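PDB 3A32: threonine--tRNA ligase catalytic subunit from Aeropyrum pernix, which probably catalyses the attachment of threonine to tRNA(Thr) through a threonyl-adenylate intermediate, and is probably unable to clear tRNA mischarged with serine. Local coordinates for residues 412-417 against 425-430; 342-347 against 398-403. All coordinates share one frame; numbering follows the deposited sequence.

Both contacts belong to one mixed sheet in the anticodon-binding domain, away from the zinc site. Contact 2 is the buried one. It pairs strands 341-347 and 399-403 in parallel, inside the sheet. Contact 1 is partly exposed. It is the antiparallel hairpin of strands 412-419 and 424-431, and strand 424-431 is the outermost on that side within this chain. Strands 399-403 and 412-419 are neighbours, so the two contacts run on into each other. Backbone bonds join Asp414 to Phe402 and Arg416 to Asn400. Contact 2 is almost wholly aliphatic and aromatic, whereas contact 1 sets a network of Asp414, Arg416 and Arg427 on one face and mostly apolar side chains on the other.

Contact 1 of 2, residues 412-417 against 425-430. With SO4 (sulfate ion), chain D.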
loop_
_atom_site.group_PDB
_atom_site.type_symbol
_atom_site.label_atom_id
_atom_site.label_comp_id
_atom_site.label_asym_id
_atom_site.label_seq_id
_atom_site.Cartn_x
_atom_site.Cartn_y
_atom_site.Cartn_z
ATOM N N VAL A 412 -10.205 20.244 32.521
ATOM C CA VAL A 412 -10.311 20.808 31.180
ATOM C C VAL A 412 -8.928 20.677 30.556
ATOM O O VAL A 412 -7.925 21.162 31.146
ATOM C CB VAL A 412 -10.750 22.311 31.215
ATOM C CG1 VAL A 412 -10.750 22.926 29.789
ATOM C CG2 VAL A 412 -12.139 22.420 31.853
ATOM N N LEU A 413 -8.839 19.990 29.407
ATOM C CA LEU A 413 -7.537 19.854 28.742
ATOM C C LEU A 413 -7.238 21.109 27.940
ATOM O O LEU A 413 -8.152 21.742 27.471
ATOM C CB LEU A 413 -7.528 18.649 27.813
ATOM C CG LEU A 413 -7.750 17.278 28.471
ATOM C CD1 LEU A 413 -8.014 16.254 27.389
ATOM C CD2 LEU A 413 -6.561 16.862 29.389
ATOM N N ASP A 414 -5.976 21.454 27.801
ATOM C CA ASP A 414 -5.524 22.549 26.934
ATOM C C ASP A 414 -4.986 21.913 25.638
ATOM O O ASP A 414 -3.895 21.305 25.622
ATOM C CB ASP A 414 -4.449 23.368 27.649
ATOM C CG ASP A 414 -3.775 24.386 26.767
ATOM O OD1 ASP A 414 -4.020 24.450 25.564
ATOM O OD2 ASP A 414 -2.955 25.165 27.299
ATOM N N VAL A 415 -5.775 22.043 24.566
ATOM C CA VAL A 415 -5.562 21.287 23.351
ATOM C C VAL A 415 -5.393 22.260 22.196
ATOM O O VAL A 415 -6.270 23.087 21.949
ATOM C CB VAL A 415 -6.745 20.324 23.066
ATOM C CG1 VAL A 415 -6.591 19.604 21.735
ATOM C CG2 VAL A 415 -6.885 19.324 24.156
ATOM N N ARG A 416 -4.266 22.142 21.496
ATOM C CA ARG A 416 -3.836 23.089 20.487
ATOM C C ARG A 416 -3.636 22.394 19.148
ATOM O O ARG A 416 -2.651 21.694 18.898
ATOM C CB ARG A 416 -2.561 23.817 20.944
ATOM C CG ARG A 416 -2.682 24.192 22.414
ATOM C CD ARG A 416 -1.832 25.334 22.760
ATOM N NE ARG A 416 -2.066 25.777 24.125
ATOM C CZ ARG A 416 -1.368 26.743 24.706
ATOM N NH1 ARG A 416 -0.392 27.368 24.039
ATOM N NH2 ARG A 416 -1.673 27.108 25.940
ATOM N N VAL A 417 -4.614 22.609 18.294
ATOM C CA VAL A 417 -4.646 22.107 16.933
ATOM C C VAL A 417 -3.908 23.131 16.055
ATOM O O VAL A 417 -3.935 24.327 16.308
ATOM C CB VAL A 417 -6.149 21.899 16.537
ATOM C CG1 VAL A 417 -6.290 21.478 15.070
ATOM C CG2 VAL A 417 -6.830 20.839 17.458
ATOM N N ARG A 425 -1.196 27.701 15.787
ATOM C CA ARG A 425 -1.907 26.917 16.804
ATOM C C ARG A 425 -3.222 27.561 17.243
ATOM O O ARG A 425 -3.321 28.790 17.429
ATOM C CB ARG A 425 -1.027 26.736 18.054
ATOM C CG ARG A 425 0.201 25.879 17.820
ATOM C CD ARG A 425 -0.110 24.416 18.030
ATOM N NE ARG A 425 1.060 23.578 17.715
ATOM C CZ ARG A 425 0.973 22.330 17.276
ATOM N NH1 ARG A 425 -0.223 21.763 17.088
ATOM N NH2 ARG A 425 2.068 21.669 17.012
ATOM N N ARG A 426 -4.229 26.741 17.441
ATOM C CA ARG A 426 -5.475 27.258 17.929
ATOM C C ARG A 426 -5.895 26.457 19.145
ATOM O O ARG A 426 -6.042 25.244 19.063
ATOM C CB ARG A 426 -6.540 27.214 16.830
ATOM C CG ARG A 426 -7.864 27.831 17.235
ATOM C CD ARG A 426 -8.831 27.969 16.019
ATOM N NE ARG A 426 -9.387 26.672 15.672
ATOM C CZ ARG A 426 -10.403 26.088 16.314
ATOM N NH1 ARG A 426 -11.016 26.696 17.349
ATOM N NH2 ARG A 426 -10.807 24.884 15.904
ATOM N N ARG A 427 -6.111 27.168 20.259
ATOM C CA ARG A 427 -6.449 26.578 21.545
ATOM C C ARG A 427 -7.874 26.163 21.663
ATOM O O ARG A 427 -8.790 26.911 21.319
ATOM C CB ARG A 427 -6.092 27.555 22.677
ATOM C CG ARG A 427 -6.070 26.929 24.028
ATOM C CD ARG A 427 -5.433 27.799 25.061
ATOM N NE ARG A 427 -5.920 27.360 26.362
ATOM C CZ ARG A 427 -5.599 27.904 27.538
ATOM N NH1 ARG A 427 -4.797 28.953 27.621
ATOM N NH2 ARG A 427 -6.132 27.413 28.641
ATOM N N LEU A 428 -8.083 24.941 22.148
ATOM C CA LEU A 428 -9.433 24.451 22.466
ATOM C C LEU A 428 -9.432 24.064 23.916
ATOM O O LEU A 428 -8.415 23.667 24.458
ATOM C CB LEU A 428 -9.834 23.207 21.655
ATOM C CG LEU A 428 -9.572 23.124 20.159
ATOM C CD1 LEU A 428 -9.822 21.685 19.705
ATOM C CD2 LEU A 428 -10.421 24.118 19.355
ATOM N N ALA A 429 -10.589 24.161 24.536
ATOM C CA ALA A 429 -10.759 23.776 25.946
ATOM C C ALA A 429 -11.627 22.517 25.943
ATOM O O ALA A 429 -12.804 22.573 25.618
ATOM C CB ALA A 429 -11.437 24.878 26.701
ATOM N N ILE A 430 -11.017 21.377 26.245
ATOM C CA ILE A 430 -11.689 20.090 26.179
ATOM C C ILE A 430 -11.987 19.555 27.591
ATOM O O ILE A 430 -11.077 19.077 28.289
ATOM C CB ILE A 430 -10.871 19.017 25.348
ATOM C CG1 ILE A 430 -10.622 19.451 23.894
ATOM C CG2 ILE A 430 -11.625 17.728 25.321
ATOM C CD1 ILE A 430 -11.825 19.835 23.111
HETATM S S SO4 D . -4.883 29.345 31.367
HETATM O O1 SO4 D . -4.170 29.808 32.552
HETATM O O2 SO4 D . -6.257 29.868 31.448
HETATM O O3 SO4 D . -4.182 29.830 30.183
HETATM O O4 SO4 D . -4.800 27.886 31.295
#
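Asp414 and Arg427 meet face on across the hairpin. The carboxylate is stacked on the guanidinium, their planes 16° apart, with Asp414 OD2 over the centre of the group. Asp414 OD1 lies 3.6 Å from Arg427 NE, well out of the guanidinium plane. This salt bridge therefore works by charge alone. The N-H bonds to the carboxylate come from Arg416 on the same strand, which grips it side-on. Arg416 NE gives a nearly straight bond of 2.8 Å to Asp414 OD1, and Arg416 NH2 reaches the syn lone pair of Asp414 OD2 at 2.7 Å. The carboxylate probably offsets the repulsion between the two arginines, whose Arg416 NH2 and Arg427 NH1 are 4.0 Å apart. Arg427 NH1 and NH2 each donate to one oxygen of a sulfate, probably from the crystallisation liquor, NH1 to O3 at 2.8 Å and NH2 to O4. Lys406 also binds that ion.

Six backbone hydrogen bonds join Leu413 with Ile430, Val415 with Leu428 and Val417 with Arg426. Leu413, Val415, Leu428 and Ile430 give the other face an apolar patch, with Arg426 at its end beside Val417. Val415 CG2 stands beside its backbone N (CG1 is anti to it, chi1 175°) and packs on Ile430 CG1 at 3.7 Å. Val417 CG2 touches Leu428 CD1 at 3.8 Å.

Arg425 NH1 bonds weakly to Arg416 O, but the side chain's main partner is Glu392. Helix 435-457 packs on part of the apolar face, with Leu442 against Leu413 and Val415 and Asn441 against Ile430. Strand 399-403 flanks strand 412-419, with Leu413 on Ile403.

Contact 2 of 2, residues 342-347 against 398-403; sequences AVIAVK and AVNVFI
Phe402 lies alongside Ile344, both side chains pointing the same way from neighbouring strands. Phe402 CG is anti to its carbonyl carbon and beside the backbone N (chi1 -71°), where the ring can lie by Ile344. Phe402 CE1 is 3.7 Å from Ile344 CD1. Val346 CG2 approaches the edge of the ring more loosely. An alanine in place of Phe402 would probably leave a gap beside Ile344 and strip Leu384 and Val388 of helix 384-393 of their aromatic partner. Ile344 CD1 also reaches Asn400 CB, at 3.9 Å.

On the opposite face, Val343 and Ile403 cross obliquely, and Val343 CG1 touches Ile403 CD1 at 3.7 Å. Helix 353-369 covers this side, with Ala360 on Val343 and Leu359 and Ile363 on Ile403.

Five backbone hydrogen bonds hold the parallel pair, among them Val401 N to Ala342 O at 2.6 Å. Strand 341-347, helix 353-369 and the parallel strand 373-380 form a beta-alpha-beta unit, which the contact joins to 399-403.

Asn400 ND2 bonds weakly to Glu392. With its backbone groups paired and most side chains apolar, the contact probably depends on excluding water, and the buried Asn400 OD1, which has no partner in the model, is its polar cost.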
loop_
_atom_site.group_PDB
_atom_site.type_symbol
_atom_site.label_atom_id
_atom_site.label_comp_id
_atom_site.label_asym_id
_atom_site.label_seq_id
_atom_site.Cartn_x
_atom_site.Cartn_y
_atom_site.Cartn_z
ATOM N N ALA A 342 0.612 15.102 20.329
ATOM C CA ALA A 342 1.718 15.147 21.284
ATOM C C ALA A 342 1.084 15.409 22.658
ATOM O O ALA A 342 0.323 16.386 22.809
ATOM C CB ALA A 342 2.726 16.226 20.937
ATOM N N VAL A 343 1.351 14.534 23.615
ATOM C CA VAL A 343 0.801 14.625 24.966
ATOM C C VAL A 343 1.938 15.076 25.883
ATOM O O VAL A 343 2.939 14.358 26.048
ATOM C CB VAL A 343 0.206 13.251 25.450
ATOM C CG1 VAL A 343 -0.318 13.347 26.870
ATOM C CG2 VAL A 343 -0.946 12.735 24.494
ATOM N N ILE A 344 1.801 16.282 26.425
ATOM C CA ILE A 344 2.874 16.997 27.134
ATOM C C ILE A 344 2.518 17.158 28.623
ATOM O O ILE A 344 1.578 17.873 28.979
ATOM C CB ILE A 344 3.191 18.355 26.454
ATOM C CG1 ILE A 344 3.606 18.113 24.994
ATOM C CG2 ILE A 344 4.372 19.070 27.163
ATOM C CD1 ILE A 344 3.176 19.130 24.023
ATOM N N ALA A 345 3.268 16.454 29.473
ATOM C CA ALA A 345 2.969 16.394 30.890
ATOM C C ALA A 345 3.759 17.532 31.559
ATOM O O ALA A 345 4.986 17.495 31.587
ATOM C CB ALA A 345 3.375 15.013 31.455
ATOM N N VAL A 346 3.077 18.561 32.068
ATOM C CA VAL A 346 3.821 19.690 32.652
ATOM C C VAL A 346 3.997 19.480 34.170
ATOM O O VAL A 346 3.124 19.833 34.982
ATOM C CB VAL A 346 3.183 21.008 32.344
ATOM C CG1 VAL A 346 4.130 22.158 32.763
ATOM C CG2 VAL A 346 2.760 21.092 30.817
ATOM N N LYS A 347 5.102 18.846 34.538
ATOM C CA LYS A 347 5.314 18.456 35.937
ATOM C C LYS A 347 5.691 19.662 36.798
ATOM O O LYS A 347 6.221 20.658 36.298
ATOM C CB LYS A 347 6.339 17.335 36.038
ATOM C CG LYS A 347 5.665 15.985 35.999
ATOM C CD LYS A 347 6.487 14.947 35.276
ATOM C CE LYS A 347 5.594 13.716 34.908
ATOM N NZ LYS A 347 5.739 12.488 35.813
ATOM N N ALA A 398 0.585 17.282 14.926
ATOM C CA ALA A 398 -0.691 17.849 14.467
ATOM C C ALA A 398 -1.445 18.519 15.630
ATOM O O ALA A 398 -1.910 19.640 15.495
ATOM C CB ALA A 398 -1.579 16.763 13.763
ATOM N N VAL A 399 -1.528 17.855 16.783
ATOM C CA VAL A 399 -2.279 18.377 17.945
ATOM C C VAL A 399 -1.387 18.273 19.180
ATOM O O VAL A 399 -0.847 17.208 19.399
ATOM C CB VAL A 399 -3.613 17.568 18.158
ATOM C CG1 VAL A 399 -4.439 18.108 19.357
ATOM C CG2 VAL A 399 -4.532 17.581 16.860
ATOM N N ASN A 400 -1.204 19.361 19.947
ATOM C CA ASN A 400 -0.544 19.329 21.280
ATOM C C ASN A 400 -1.565 19.267 22.401
ATOM O O ASN A 400 -2.492 20.070 22.406
ATOM C CB ASN A 400 0.440 20.522 21.543
ATOM C CG ASN A 400 1.593 20.576 20.540
ATOM O OD1 ASN A 400 1.970 19.552 19.928
ATOM N ND2 ASN A 400 2.151 21.794 20.338
ATOM N N VAL A 401 -1.409 18.314 23.320
ATOM C CA VAL A 401 -2.318 18.190 24.491
ATOM C C VAL A 401 -1.481 18.465 25.731
ATOM O O VAL A 401 -0.537 17.743 26.014
ATOM C CB VAL A 401 -3.030 16.790 24.568
ATOM C CG1 VAL A 401 -3.964 16.686 25.796
ATOM C CG2 VAL A 401 -3.818 16.502 23.250
ATOM N N PHE A 402 -1.763 19.567 26.398
ATOM C CA PHE A 402 -0.974 19.979 27.560
ATOM C C PHE A 402 -1.656 19.531 28.816
ATOM O O PHE A 402 -2.829 19.863 29.046
ATOM C CB PHE A 402 -0.757 21.500 27.599
ATOM C CG PHE A 402 0.203 21.996 26.526
ATOM C CD1 PHE A 402 1.581 21.901 26.704
ATOM C CD2 PHE A 402 -0.287 22.537 25.334
ATOM C CE1 PHE A 402 2.464 22.345 25.721
ATOM C CE2 PHE A 402 0.587 22.979 24.341
ATOM C CZ PHE A 402 1.968 22.902 24.527
ATOM N N ILE A 403 -0.954 18.723 29.601
ATOM C CA ILE A 403 -1.519 18.277 30.853
ATOM C C ILE A 403 -0.681 18.724 32.031
ATOM O O ILE A 403 0.346 18.148 32.299
ATOM C CB ILE A 403 -1.754 16.788 30.934
ATOM C CG1 ILE A 403 -2.599 16.328 29.729
ATOM C CG2 ILE A 403 -2.490 16.477 32.326
ATOM C CD1 ILE A 403 -2.470 14.930 29.403
#